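Esterase (Capnocytophaga ochracea, PDB 4W9R) is of uncharacterised function but belongs to the putative esterase family of the alpha/beta-hydrolase clan and probably hydrolyses ester bonds. Local coordinates at residues E181-V184 with V185-A189; G254-E257 with Y258-K262. All blocks are in the same frame, centred on the assembly; numbering follows the deposited sequence.

Overall arrangement
Both interactions are first turns of helices, placed on opposite sides of the chain's centre, with their own centres about 46 Å apart. Interaction 1 opens helix 183-196, which links two parallel strands of the esterase-like sheet; it is a surface contact, and a salt bridge between Lys-183 and Asp-187 lies on its outer side. Interaction 2 opens helix 255-270 in the helical C-terminal part, is partly buried, and sets a glutamate chain against a tyrosine ring. They share no element, but a copy of helix 241-248 meets each: that of the same chain at Tyr-258, through Glu-243, and that of the second subunit at Glu-181, through the backbone amides of Lys-242 and Glu-243.

Interaction 1. Residues E181-V184 with V185-A189; sequences ENKV and VYDKA
Val-185 packs its CB against the side-chain carboxamide of Asn-182, 3.6 Å from OD1, while its CG1 lies nearer ND2. That ND2 is taken up elsewhere, bonding Asn-148 OD1 and Ala-178 O, so the asparagine is tied back to the sheet just ahead of helix 183-196, and a compact branched residue packs on its carboxamide. Tyr-186 closes the first turn: its N donates to Asn-182 O at 2.7 Å, with a nearly straight N-H...O angle of 169° and the donor above the carbonyl plane. Its ring leaves toward strand 171-180, resting on Thr-177 and Asp-179, and OH reaches Asp-211 OD2 at strand 205-213. Asp-187 is joined to Lys-183 by both backbone and side chain, and an acid suits this site four residues after a lysine. Its N bonds Lys-183 O at 3.0 Å, and its carboxylate meets Lys-183 NZ, 3.1 Å from OD2, in a salt bridge arriving nearly in line with the CG-OD2 bond. The lysine chain runs out straight and then bends at its last torsion (chi4 -55°), which swings NZ back to the acid. An alanine here is likely to leave Lys-183 NZ without this charged mate and its bent end free to turn away. Lys-188 adds a weak backbone bond, N to Val-184 O at 3.4 Å, with its CG against the same oxygen. The turn thus begins the helix of a beta-alpha-beta crossover with its aromatic inward and its ion pair outward, and the acid, close to the helix N-terminus, would probably also be favoured by the helix dipole.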
ATOM      1  N   GLU B 181       5.395  -9.434 -17.066  1.00 32.14           N
ATOM      2  CA  GLU B 181       4.435  -9.250 -18.154  1.00 31.11           C
ATOM      3  C   GLU B 181       4.390  -7.788 -18.593  1.00 35.12           C
ATOM      4  O   GLU B 181       3.426  -7.348 -19.217  1.00 47.18           O
ATOM      5  CB  GLU B 181       3.037  -9.712 -17.726  1.00 27.67           C
ATOM      6  CG  GLU B 181       2.936 -11.187 -17.358  1.00 38.00           C
ATOM      7  CD  GLU B 181       2.721 -12.085 -18.566  1.00 47.09           C
ATOM      8  OE1 GLU B 181       2.678 -11.563 -19.700  1.00 40.62           O
ATOM      9  OE2 GLU B 181       2.592 -13.315 -18.379  1.00 44.85           O
ATOM     10  N   ASN B 182       5.428  -7.039 -18.238  1.00 33.47           N
ATOM     11  CA  ASN B 182       5.618  -5.665 -18.691  1.00 37.67           C
ATOM     12  C   ASN B 182       6.645  -5.445 -19.801  1.00 42.35           C
ATOM     13  O   ASN B 182       6.893  -4.299 -20.177  1.00 56.63           O
ATOM     14  CB  ASN B 182       5.968  -4.779 -17.503  1.00 33.29           C
ATOM     15  CG  ASN B 182       5.231  -3.458 -17.536  1.00 35.76           C
ATOM     16  OD1 ASN B 182       4.182  -3.336 -18.172  1.00 30.06           O
ATOM     17  ND2 ASN B 182       5.772  -2.459 -16.852  1.00 46.07           N
ATOM     18  N   LYS B 183       7.253  -6.519 -20.300  1.00 35.45           N
ATOM     19  CA  LYS B 183       8.590  -6.450 -20.905  1.00 36.13           C
ATOM     20  C   LYS B 183       8.826  -5.310 -21.901  1.00 39.84           C
ATOM     21  O   LYS B 183       9.857  -4.641 -21.836  1.00 38.53           O
ATOM     22  CB  LYS B 183       8.919  -7.772 -21.599  1.00 31.51           C
ATOM     23  CG  LYS B 183      10.348  -7.836 -22.116  1.00 34.00           C
ATOM     24  CD  LYS B 183      10.663  -9.178 -22.751  1.00 50.73           C
ATOM     25  CE  LYS B 183      12.128  -9.258 -23.146  1.00 54.35           C
ATOM     26  NZ  LYS B 183      12.521  -8.136 -24.040  1.00 49.37           N
ATOM     27  N   VAL B 184       7.883  -5.083 -22.809  1.00 35.92           N
ATOM     28  CA  VAL B 184       8.014  -3.983 -23.763  1.00 40.38           C
ATOM     29  C   VAL B 184       8.081  -2.637 -23.043  1.00 41.43           C
ATOM     30  O   VAL B 184       8.991  -1.840 -23.277  1.00 43.38           O
ATOM     31  CB  VAL B 184       6.851  -3.965 -24.770  1.00 44.09           C
ATOM     32  CG1 VAL B 184       6.849  -2.662 -25.561  1.00 28.78           C
ATOM     33  CG2 VAL B 184       6.941  -5.164 -25.702  1.00 35.62           C
ATOM     34  N   VAL B 185       7.114  -2.401 -22.160  1.00 40.85           N
ATOM     35  CA  VAL B 185       7.058  -1.177 -21.367  1.00 31.11           C
ATOM     36  C   VAL B 185       8.245  -1.066 -20.414  1.00 34.63           C
ATOM     37  O   VAL B 185       8.848  -0.000 -20.274  1.00 34.62           O
ATOM     38  CB  VAL B 185       5.752  -1.108 -20.549  1.00 23.49           C
ATOM     39  CG1 VAL B 185       5.759   0.095 -19.618  1.00 19.19           C
ATOM     40  CG2 VAL B 185       4.551  -1.066 -21.479  1.00 22.60           C
ATOM     41  N   TYR B 186       8.576  -2.179 -19.768  1.00 35.11           N
ATOM     42  CA  TYR B 186       9.664  -2.222 -18.798  1.00 34.25           C
ATOM     43  C   TYR B 186      11.005  -1.823 -19.410  1.00 38.73           C
ATOM     44  O   TYR B 186      11.755  -1.044 -18.821  1.00 37.92           O
ATOM     45  CB  TYR B 186       9.762  -3.620 -18.186  1.00 24.58           C
ATOM     46  CG  TYR B 186      10.956  -3.822 -17.281  1.00 26.45           C
ATOM     47  CD1 TYR B 186      10.958  -3.331 -15.982  1.00 28.83           C
ATOM     48  CD2 TYR B 186      12.076  -4.516 -17.722  1.00 28.13           C
ATOM     49  CE1 TYR B 186      12.043  -3.521 -15.151  1.00 35.52           C
ATOM     50  CE2 TYR B 186      13.166  -4.711 -16.898  1.00 23.73           C
ATOM     51  CZ  TYR B 186      13.145  -4.213 -15.613  1.00 37.12           C
ATOM     52  OH  TYR B 186      14.232  -4.403 -14.788  1.00 31.54           O
ATOM     53  N   ASP B 187      11.299  -2.358 -20.591  1.00 36.95           N
ATOM     54  CA  ASP B 187      12.561  -2.067 -21.260  1.00 36.62           C
ATOM     55  C   ASP B 187      12.679  -0.590 -21.613  1.00 37.88           C
ATOM     56  O   ASP B 187      13.733   0.016 -21.424  1.00 39.66           O
ATOM     57  CB  ASP B 187      12.713  -2.918 -22.521  1.00 32.92           C
ATOM     58  CG  ASP B 187      13.003  -4.373 -22.209  1.00 43.38           C
ATOM     59  OD1 ASP B 187      13.556  -4.651 -21.123  1.00 46.00           O
ATOM     60  OD2 ASP B 187      12.685  -5.237 -23.053  1.00 49.77           O
ATOM     61  N   LYS B 188      11.594  -0.014 -22.121  1.00 34.73           N
ATOM     62  CA  LYS B 188      11.583   1.400 -22.477  1.00 32.31           C
ATOM     63  C   LYS B 188      11.790   2.270 -21.241  1.00 30.02           C
ATOM     64  O   LYS B 188      12.431   3.317 -21.311  1.00 31.32           O
ATOM     65  CB  LYS B 188      10.274   1.771 -23.180  1.00 24.03           C
ATOM     66  CG  LYS B 188      10.119   1.144 -24.558  1.00 38.20           C
ATOM     67  CD  LYS B 188       8.972   1.766 -25.342  1.00 41.74           C
ATOM     68  CE  LYS B 188       7.638   1.557 -24.643  1.00 49.80           C
ATOM     69  NZ  LYS B 188       6.514   2.158 -25.415  1.00 49.57           N
ATOM     70  N   ALA B 189      11.254   1.822 -20.110  1.00 31.55           N
ATOM     71  CA  ALA B 189      11.399   2.543 -18.852  1.00 24.90           C
ATOM     72  C   ALA B 189      12.860   2.593 -18.411  1.00 31.41           C
ATOM     73  O   ALA B 189      13.355   3.641 -17.994  1.00 36.74           O
ATOM     74  CB  ALA B 189      10.543   1.900 -17.772  1.00 29.25           C
TER

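Interaction 2. Residues G254-E257 with Y258-K262; sequences GIYE and YLENK
Glu-260 lies one turn beyond Tyr-256 and runs obliquely across its ring. Its CB sits over one face of that ring, 4.0 Å above the plane and displaced toward the rim, and is also near the backbone oxygen of Tyr-256. CG stands anti to the backbone N (chi1 -172°), and the chain stays extended beyond it, which brings CG to 3.9 Å from Tyr-256 OH and carries the carboxylate on toward that oxygen. The carboxyl carbon CD comes next, 3.5 Å from Tyr-256 OH. At the tip the two oxygens part: OE1 lies 3.6 Å from Tyr-256 CE2, while OE2 is on the side of the hydroxyl, the carboxylate turned 47° from the ring plane. A long aliphatic stem ending in an acid suits this path, since CB rests on the ring face and the polar end comes to its hydroxyl. Glu-257 OE2 lies at the edge of the same ring, in its plane.

The backbone beneath is regular once under way. Glu-260 N bonds Tyr-256 O at 3.0 Å, in the carbonyl plane, and Asn-261 N bonds Glu-257 O at 2.8 Å. The start is looser: Tyr-258 N divides itself between two weak bonds, to Gly-254 O and to Ile-255 O. Gly-254 has a positive phi of 63°, a conformation that favours glycine. This first turn of helix 255-270 packs among three helices of the helical C-terminal part: nonpolar Ile-255 and Leu-259 lie on helix 278-290, Tyr-258 OH bonds Glu-243 of helix 241-248, and at helix 294-306 Ser-296 OG accepts from Tyr-256 N while Lys-299 forms a salt bridge with Glu-257 OE2. Glu-257 OE2 and Glu-260 OE1 stand 5.0 Å apart, not in contact, and the positive charge of Lys-299 probably eases their repulsion beside the tyrosine.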
ATOM      1  N   GLY B 254      26.179  22.453  20.313  1.00 47.40           N
ATOM      2  CA  GLY B 254      25.240  22.674  19.225  1.00 41.56           C
ATOM      3  C   GLY B 254      24.111  21.661  19.176  1.00 51.06           C
ATOM      4  O   GLY B 254      23.615  21.319  18.101  1.00 55.25           O
ATOM      5  N   ILE B 255      23.696  21.184  20.345  1.00 51.75           N
ATOM      6  CA  ILE B 255      22.658  20.164  20.434  1.00 40.16           C
ATOM      7  C   ILE B 255      21.272  20.746  20.171  1.00 39.59           C
ATOM      8  O   ILE B 255      20.455  20.130  19.485  1.00 51.61           O
ATOM      9  CB  ILE B 255      22.682  19.473  21.808  1.00 35.40           C
ATOM     10  CG1 ILE B 255      23.994  18.707  21.976  1.00 35.84           C
ATOM     11  CG2 ILE B 255      21.495  18.537  21.969  1.00 22.14           C
ATOM     12  CD1 ILE B 255      24.020  17.805  23.175  1.00 40.74           C
ATOM     13  N   TYR B 256      21.009  21.933  20.709  1.00 37.99           N
ATOM     14  CA  TYR B 256      19.754  22.621  20.432  1.00 37.26           C
ATOM     15  C   TYR B 256      19.602  22.882  18.939  1.00 44.57           C
ATOM     16  O   TYR B 256      18.501  22.801  18.392  1.00 45.82           O
ATOM     17  CB  TYR B 256      19.666  23.941  21.200  1.00 33.45           C
ATOM     18  CG  TYR B 256      18.664  24.907  20.605  1.00 39.95           C
ATOM     19  CD1 TYR B 256      17.303  24.738  20.811  1.00 35.78           C
ATOM     20  CD2 TYR B 256      19.080  25.983  19.830  1.00 43.06           C
ATOM     21  CE1 TYR B 256      16.383  25.611  20.265  1.00 42.40           C
ATOM     22  CE2 TYR B 256      18.169  26.863  19.280  1.00 40.22           C
ATOM     23  CZ  TYR B 256      16.820  26.673  19.501  1.00 47.02           C
ATOM     24  OH  TYR B 256      15.906  27.547  18.956  1.00 46.25           O
ATOM     25  N   GLU B 257      20.718  23.196  18.287  1.00 46.63           N
ATOM     26  CA  GLU B 257      20.723  23.486  16.858  1.00 52.20           C
ATOM     27  C   GLU B 257      20.248  22.294  16.035  1.00 42.65           C
ATOM     28  O   GLU B 257      19.642  22.468  14.979  1.00 41.22           O
ATOM     29  CB  GLU B 257      22.122  23.913  16.403  1.00 58.07           C
ATOM     30  CG  GLU B 257      22.443  25.384  16.643  1.00 64.63           C
ATOM     31  CD  GLU B 257      22.534  25.743  18.116  1.00 68.10           C
ATOM     32  OE1 GLU B 257      22.788  24.839  18.941  1.00 75.66           O
ATOM     33  OE2 GLU B 257      22.352  26.933  18.449  1.00 61.89           O
ATOM     34  N   TYR B 258      20.519  21.086  16.520  1.00 33.13           N
ATOM     35  CA  TYR B 258      20.067  19.878  15.839  1.00 35.48           C
ATOM     36  C   TYR B 258      18.543  19.827  15.796  1.00 41.46           C
ATOM     37  O   TYR B 258      17.950  19.566  14.748  1.00 41.95           O
ATOM     38  CB  TYR B 258      20.617  18.625  16.525  1.00 32.91           C
ATOM     39  CG  TYR B 258      20.319  17.342  15.781  1.00 40.69           C
ATOM     40  CD1 TYR B 258      21.165  16.886  14.778  1.00 41.93           C
ATOM     41  CD2 TYR B 258      19.191  16.586  16.079  1.00 42.13           C
ATOM     42  CE1 TYR B 258      20.899  15.715  14.093  1.00 38.29           C
ATOM     43  CE2 TYR B 258      18.914  15.413  15.398  1.00 44.86           C
ATOM     44  CZ  TYR B 258      19.773  14.983  14.406  1.00 50.25           C
ATOM     45  OH  TYR B 258      19.507  13.818  13.724  1.00 55.48           O
ATOM     46  N   LEU B 259      17.916  20.084  16.940  1.00 39.17           N
ATOM     47  CA  LEU B 259      16.462  20.089  17.033  1.00 32.37           C
ATOM     48  C   LEU B 259      15.859  21.195  16.176  1.00 35.40           C
ATOM     49  O   LEU B 259      14.868  20.981  15.477  1.00 47.40           O
ATOM     50  CB  LEU B 259      16.017  20.253  18.489  1.00 24.28           C
ATOM     51  CG  LEU B 259      14.509  20.364  18.732  1.00 29.27           C
ATOM     52  CD1 LEU B 259      13.804  19.069  18.358  1.00 22.23           C
ATOM     53  CD2 LEU B 259      14.213  20.741  20.176  1.00 27.53           C
ATOM     54  N   GLU B 260      16.466  22.376  16.229  1.00 36.64           N
ATOM     55  CA  GLU B 260      15.964  23.529  15.490  1.00 40.51           C
ATOM     56  C   GLU B 260      16.108  23.323  13.988  1.00 41.22           C
ATOM     57  O   GLU B 260      15.178  23.590  13.226  1.00 43.83           O
ATOM     58  CB  GLU B 260      16.695  24.804  15.915  1.00 49.02           C
ATOM     59  CG  GLU B 260      16.104  26.075  15.325  1.00 57.51           C
ATOM     60  CD  GLU B 260      16.944  27.302  15.620  1.00 67.32           C
ATOM     61  OE1 GLU B 260      18.187  27.180  15.658  1.00 63.87           O
ATOM     62  OE2 GLU B 260      16.360  28.389  15.815  1.00 76.95           O
ATOM     63  N   ASN B 261      17.276  22.846  13.571  1.00 40.86           N
ATOM     64  CA  ASN B 261      17.539  22.586  12.161  1.00 47.18           C
ATOM     65  C   ASN B 261      16.547  21.587  11.580  1.00 48.31           C
ATOM     66  O   ASN B 261      16.089  21.744  10.448  1.00 46.81           O
ATOM     67  CB  ASN B 261      18.968  22.076  11.966  1.00 50.69           C
ATOM     68  CG  ASN B 261      19.257  21.687  10.531  1.00 67.92           C
ATOM     69  OD1 ASN B 261      19.558  22.538   9.694  1.00 80.00           O
ATOM     70  ND2 ASN B 261      19.172  20.394  10.239  1.00 69.27           N
ATOM     71  N   LYS B 262      16.213  20.569  12.367  1.00 37.32           N
ATOM     72  CA  LYS B 262      15.264  19.550  11.937  1.00 32.79           C
ATOM     73  C   LYS B 262      13.899  20.156  11.633  1.00 38.09           C
ATOM     74  O   LYS B 262      13.326  19.910  10.574  1.00 50.37           O
ATOM     75  CB  LYS B 262      15.121  18.459  12.999  1.00 39.87           C
ATOM     76  CG  LYS B 262      14.068  17.410  12.665  1.00 32.57           C
ATOM     77  CD  LYS B 262      13.980  16.347  13.747  1.00 38.45           C
ATOM     78  CE  LYS B 262      12.848  15.366  13.475  1.00 44.43           C
ATOM     79  NZ  LYS B 262      13.066  14.579  12.228  1.00 40.10           N
TER